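Local coordinates for protein prenylcyclase (Actinoplanes teichomyceticus, PDB 6IJ1) that probably cyclises or transfers prenyl groups, though its exact reaction is not established, at residues 33-38 with 310-315; 287-292 with 321-326. All blocks are in the same frame, centred on the assembly; numbering follows the deposited sequence.

Contact 1: 33-38 with 310-315; sequences DYDLLG and DGVGRA
G311 and L36 make the first touch where two irregular loops meet at the surface of this chain, whose regular structure is mostly helix. Residues 310-315 belong to the connection between the parallel strands 308-309 and 319-321. Helices 10-23 and 42-52 are linked by the loop that holds 33-38, so two loops meet beside a small three-stranded sheet. The carbonyl O of G311 lies 4.0 Å from CD2 of L36. That leucine turns its CB away from 310-315 and rests on T319 and A321 of the middle strand, with one methyl left to brush the glycine. V312 comes next and meets two residues. Its CG1 lies anti to the carbonyl carbon (chi1 -61°), which places this methyl 3.2 Å from the backbone O of D35. The carboxylate of D35 crosses the valine side chain obliquely, and OD2 stands 3.5 Å from the same CG1, a contact of methyl with oxygen rather than of two apolar surfaces. The CA of V312, meanwhile, offers its hydrogen to the carbonyl O of L36, 3.4 Å away. G313 then delivers the one hydrogen bond between the loops: its N donates to that same O of L36 over 2.9 Å, only moderately straight at the hydrogen (140°), the donor tilted 17° from the carbonyl plane. A single oxygen thus receives an N-H and a CA-H from consecutive residues, an instructive example of how loops without strand pairing can still meet at one shared acceptor. The positive phi of G313 suits a glycine, and the chain runs on into a 3-10 segment that includes R314 and A315. Nearby, CD1 of the exposed L37 reaches to 4.0 Å from CA of G313.

Contact 2: 287-292 with 321-326; sequences PSARLR and ARDTFG
The CA of R290 sets its hydrogen against the carbonyl O of A321, 3.3 Å away, beside a short antiparallel pairing in which L291 and A321 form a hydrogen-bonded pair at the edge of a small three-stranded sheet. The 321-326 segment leaves this strand through a type I turn, D323 to G326, that leads into helix 327-341. Followed outward, the R290 side chain starts with CB 4.0 Å from that O of A321, the same oxygen that accepts the N-H of L291. Bends at the next two torsions (chi2 -51°, chi3 -80°) fold the chain back over 321-326. CD comes to 3.7 Å from CB of R322, and NE lies against this CB too, with the O of A321 at the edge of the guanidinium near its plane. Beyond, the flat groups of the two arginines stack, their centres 3.9 Å apart and their planes inclined by 29°, with CZ of R322 offset toward the rim of its neighbour. The tips are closest at NH2 of R290 and NH2 of R322, two donors 3.3 Å apart. Such a pairing of like charges is probably eased by D310, whose carboxylate forms a salt bridge with NH2 of R322. An alanine in place of R290 would probably leave one face of the R322 guanidinium without its flat stacking partner. Further along, OD1 of D323 takes the N-H of A289 at 2.9 Å from above the carboxylate plane, while OD2 is bonded to T329 of the following helix. CB of P287 packs 3.2 Å from the backbone O of D323. A water closes the other end, donating to the O of P287 and accepting from R322 NH1 at 2.9 Å.

How the contacts relate
The centres of contacts 1 and 2 lie about 11 Å apart, their segments alternate along the chain, and bonds from 33-38 and 310-315 both reach contact 2. Two probable hydrogen bonds join the 33-38 loop to contact 2: D33 OD1 meets F325 N at 2.8 Å, and Y34 OH meets A289 O at 2.8 Å. The same OD1 of D33 also lies 3.2 Å from T324 N. The Y34 ring packs close to the backbone of 321-326, its CD2 3.2 Å from R322 O. A bound acetate, probably from the crystallisation liquor, sits about 3 Å from the P287 side chain in contact 2.

Contact 1: 33-38 with 310-315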
loop_
_atom_site.group_PDB
_atom_site.type_symbol
_atom_site.label_atom_id
_atom_site.label_comp_id
_atom_site.label_asym_id
_atom_site.label_seq_id
_atom_site.Cartn_x
_atom_site.Cartn_y
_atom_site.Cartn_z
ATOM N N ASP A 33 8.040 4.275 9.931
ATOM C CA ASP A 33 8.675 4.819 8.730
ATOM C C ASP A 33 7.960 6.107 8.356
ATOM O O ASP A 33 6.908 6.446 8.888
ATOM C CB ASP A 33 8.645 3.820 7.566
ATOM C CG ASP A 33 9.816 3.972 6.590
ATOM O OD1 ASP A 33 10.500 5.006 6.639
ATOM O OD2 ASP A 33 9.972 3.033 5.751
ATOM N N TYR A 34 8.545 6.819 7.388
ATOM C CA TYR A 34 8.112 8.148 6.955
ATOM C C TYR A 34 8.432 9.194 8.022
ATOM O O TYR A 34 8.844 8.868 9.139
ATOM C CB TYR A 34 6.630 8.193 6.484
ATOM C CG TYR A 34 6.427 7.458 5.178
ATOM C CD1 TYR A 34 6.172 6.093 5.166
ATOM C CD2 TYR A 34 6.539 8.134 3.987
ATOM C CE1 TYR A 34 6.008 5.404 3.944
ATOM C CE2 TYR A 34 6.394 7.447 2.737
ATOM C CZ TYR A 34 6.118 6.115 2.762
ATOM O OH TYR A 34 5.982 5.406 1.567
ATOM N N ASP A 35 8.299 10.444 7.642
ATOM C CA ASP A 35 8.665 11.532 8.545
ATOM C C ASP A 35 7.751 12.710 8.363
ATOM O O ASP A 35 8.151 13.831 8.692
ATOM C CB ASP A 35 10.166 11.902 8.238
ATOM C CG ASP A 35 10.770 12.862 9.215
ATOM O OD1 ASP A 35 10.620 12.640 10.456
ATOM O OD2 ASP A 35 11.441 13.820 8.713
ATOM N N LEU A 36 6.553 12.525 7.850
ATOM C CA LEU A 36 5.664 13.642 7.531
ATOM C C LEU A 36 5.364 14.505 8.740
ATOM O O LEU A 36 5.322 15.737 8.631
ATOM C CB LEU A 36 4.352 13.107 6.982
ATOM C CG LEU A 36 4.635 12.507 5.599
ATOM C CD1 LEU A 36 3.507 11.582 5.266
ATOM C CD2 LEU A 36 4.772 13.597 4.572
ATOM N N LEU A 37 5.124 13.872 9.885
ATOM C CA LEU A 37 4.761 14.551 11.123
ATOM C C LEU A 37 5.169 13.574 12.210
ATOM O O LEU A 37 4.326 12.964 12.883
ATOM C CB LEU A 37 3.269 14.886 11.125
ATOM C CG LEU A 37 2.818 15.832 12.256
ATOM C CD1 LEU A 37 3.895 16.858 12.623
ATOM C CD2 LEU A 37 1.536 16.535 11.857
ATOM N N GLY A 38 6.477 13.339 12.240
ATOM C CA GLY A 38 6.983 12.180 12.983
ATOM C C GLY A 38 6.728 10.941 12.123
ATOM O O GLY A 38 6.091 11.051 11.058
ATOM N N ASP A 310 9.752 16.123 0.322
ATOM C CA ASP A 310 10.223 15.776 1.686
ATOM C C ASP A 310 9.826 16.836 2.720
ATOM O O ASP A 310 10.563 17.022 3.675
ATOM C CB ASP A 310 11.716 15.445 1.663
ATOM C CG ASP A 310 12.070 14.427 0.590
ATOM O OD1 ASP A 310 11.595 13.295 0.678
ATOM O OD2 ASP A 310 12.816 14.782 -0.310
ATOM N N GLY A 311 8.660 17.454 2.542
ATOM C CA GLY A 311 8.163 18.432 3.523
ATOM C C GLY A 311 7.755 17.744 4.814
ATOM O O GLY A 311 7.372 16.576 4.771
ATOM N N VAL A 312 7.865 18.453 5.933
ATOM C CA VAL A 312 7.504 17.900 7.269
ATOM C C VAL A 312 6.691 18.955 8.023
ATOM O O VAL A 312 6.750 20.121 7.644
ATOM C CB VAL A 312 8.753 17.503 8.076
ATOM C CG1 VAL A 312 9.556 16.426 7.377
ATOM C CG2 VAL A 312 9.624 18.706 8.369
ATOM N N GLY A 313 5.972 18.529 9.060
ATOM C CA GLY A 313 5.136 19.443 9.860
ATOM C C GLY A 313 4.138 20.197 9.000
ATOM O O GLY A 313 3.418 19.564 8.237
ATOM N N ARG A 314 4.158 21.530 9.078
ATOM C CA ARG A 314 3.243 22.410 8.300
ATOM C C ARG A 314 3.422 22.183 6.791
ATOM O O ARG A 314 2.414 22.159 6.060
ATOM C CB ARG A 314 3.528 23.872 8.651
ATOM C CG ARG A 314 2.295 24.703 8.973
ATOM C CD ARG A 314 1.351 24.877 7.795
ATOM N NE ARG A 314 -0.019 24.493 8.111
ATOM C CZ ARG A 314 -1.057 24.684 7.308
ATOM N NH1 ARG A 314 -2.244 24.197 7.627
ATOM N NH2 ARG A 314 -0.897 25.352 6.185
ATOM N N ALA A 315 4.656 21.944 6.342
ATOM C CA ALA A 315 4.945 21.744 4.907
ATOM C C ALA A 315 4.696 20.299 4.440
ATOM O O ALA A 315 5.038 20.017 3.310
ATOM C CB ALA A 315 6.355 22.178 4.621
#

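Contact 2: 287-292 with 321-326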
loop_
_atom_site.group_PDB
_atom_site.type_symbol
_atom_site.label_atom_id
_atom_site.label_comp_id
_atom_site.label_asym_id
_atom_site.label_seq_id
_atom_site.Cartn_x
_atom_site.Cartn_y
_atom_site.Cartn_z
ATOM N N PRO A 287 15.046 3.937 -0.890
ATOM C CA PRO A 287 13.678 4.367 -0.581
ATOM C C PRO A 287 13.040 4.975 -1.810
ATOM O O PRO A 287 13.535 5.975 -2.387
ATOM C CB PRO A 287 13.851 5.399 0.531
ATOM C CG PRO A 287 15.146 4.886 1.266
ATOM C CD PRO A 287 16.003 4.441 0.120
ATOM N N SER A 288 11.893 4.427 -2.172
ATOM C CA SER A 288 11.263 4.847 -3.414
ATOM C C SER A 288 9.746 4.734 -3.305
ATOM O O SER A 288 9.048 4.836 -4.330
ATOM C CB SER A 288 11.828 3.984 -4.573
ATOM O OG SER A 288 11.895 2.593 -4.225
ATOM N N ALA A 289 9.215 4.597 -2.098
ATOM C CA ALA A 289 7.763 4.523 -1.922
ATOM C C ALA A 289 7.253 5.966 -1.838
ATOM O O ALA A 289 7.048 6.528 -0.762
ATOM C CB ALA A 289 7.429 3.686 -0.675
ATOM N N ARG A 290 7.087 6.575 -3.011
ATOM C CA ARG A 290 6.918 8.028 -3.107
ATOM C C ARG A 290 5.440 8.359 -2.968
ATOM O O ARG A 290 4.635 8.065 -3.863
ATOM C CB ARG A 290 7.481 8.565 -4.436
ATOM C CG ARG A 290 8.988 8.231 -4.647
ATOM C CD ARG A 290 9.885 8.631 -3.426
ATOM N NE ARG A 290 10.227 10.044 -3.394
ATOM C CZ ARG A 290 11.285 10.586 -4.055
ATOM N NH1 ARG A 290 12.005 9.893 -4.842
ATOM N NH2 ARG A 290 11.517 11.856 -3.998
ATOM N N LEU A 291 5.112 8.930 -1.827
ATOM C CA LEU A 291 3.744 9.212 -1.401
ATOM C C LEU A 291 3.506 10.689 -1.644
ATOM O O LEU A 291 4.270 11.525 -1.153
ATOM C CB LEU A 291 3.626 8.862 0.090
ATOM C CG LEU A 291 2.313 8.736 0.837
ATOM C CD1 LEU A 291 2.711 8.358 2.250
ATOM C CD2 LEU A 291 1.700 10.112 0.809
ATOM N N ARG A 292 2.451 11.033 -2.365
ATOM C CA ARG A 292 2.142 12.458 -2.534
ATOM C C ARG A 292 1.049 12.841 -1.548
ATOM O O ARG A 292 -0.057 12.262 -1.575
ATOM C CB ARG A 292 1.774 12.786 -3.970
ATOM C CG ARG A 292 0.599 12.022 -4.551
ATOM C CD ARG A 292 0.426 12.332 -6.042
ATOM N NE ARG A 292 -0.725 11.644 -6.603
ATOM C CZ ARG A 292 -0.980 11.561 -7.896
ATOM N NH1 ARG A 292 -0.194 12.199 -8.801
ATOM N NH2 ARG A 292 -2.012 10.853 -8.343
ATOM N N ALA A 321 6.669 12.730 -0.537
ATOM C CA ALA A 321 7.497 12.216 0.543
ATOM C C ALA A 321 8.061 10.876 0.135
ATOM O O ALA A 321 7.641 10.276 -0.862
ATOM C CB ALA A 321 6.660 12.063 1.823
ATOM N N ARG A 322 9.013 10.394 0.918
ATOM C CA ARG A 322 9.548 9.061 0.731
ATOM C C ARG A 322 9.572 8.344 2.071
ATOM O O ARG A 322 9.515 8.959 3.141
ATOM C CB ARG A 322 10.966 9.103 0.108
ATOM C CG ARG A 322 12.001 9.490 1.080
ATOM C CD ARG A 322 13.371 9.754 0.284
ATOM N NE ARG A 322 13.352 11.081 -0.299
ATOM C CZ ARG A 322 13.966 11.398 -1.450
ATOM N NH1 ARG A 322 14.615 10.458 -2.147
ATOM N NH2 ARG A 322 13.951 12.674 -1.863
ATOM N N ASP A 323 9.645 7.010 2.000
ATOM C CA ASP A 323 9.793 6.189 3.186
ATOM C C ASP A 323 11.223 6.327 3.699
ATOM O O ASP A 323 12.144 5.600 3.269
ATOM C CB ASP A 323 9.453 4.711 2.856
ATOM C CG ASP A 323 10.212 4.159 1.658
ATOM O OD1 ASP A 323 10.319 4.822 0.594
ATOM O OD2 ASP A 323 10.633 2.971 1.750
ATOM N N THR A 324 11.402 7.308 4.588
ATOM C CA THR A 324 12.695 7.746 5.109
ATOM C C THR A 324 13.676 6.620 5.419
ATOM O O THR A 324 14.883 6.729 5.137
ATOM C CB THR A 324 12.395 8.511 6.365
ATOM O OG1 THR A 324 11.341 9.451 6.120
ATOM C CG2 THR A 324 13.665 9.281 6.823
ATOM N N PHE A 325 13.169 5.555 6.051
ATOM C CA PHE A 325 14.035 4.490 6.548
ATOM C C PHE A 325 14.048 3.268 5.651
ATOM O O PHE A 325 14.720 2.276 5.971
ATOM C CB PHE A 325 13.609 4.151 7.989
ATOM C CG PHE A 325 13.717 5.334 8.875
ATOM C CD1 PHE A 325 14.941 5.862 9.128
ATOM C CD2 PHE A 325 12.584 5.934 9.365
ATOM C CE1 PHE A 325 15.022 7.012 9.972
ATOM C CE2 PHE A 325 12.644 7.081 10.180
ATOM C CZ PHE A 325 13.872 7.606 10.470
ATOM N N GLY A 326 13.320 3.312 4.507
ATOM C CA GLY A 326 13.358 2.232 3.535
ATOM C C GLY A 326 12.569 0.996 3.915
ATOM O O GLY A 326 12.647 -0.016 3.199
HETATM O O HOH W 1 15.554 7.775 -1.719
#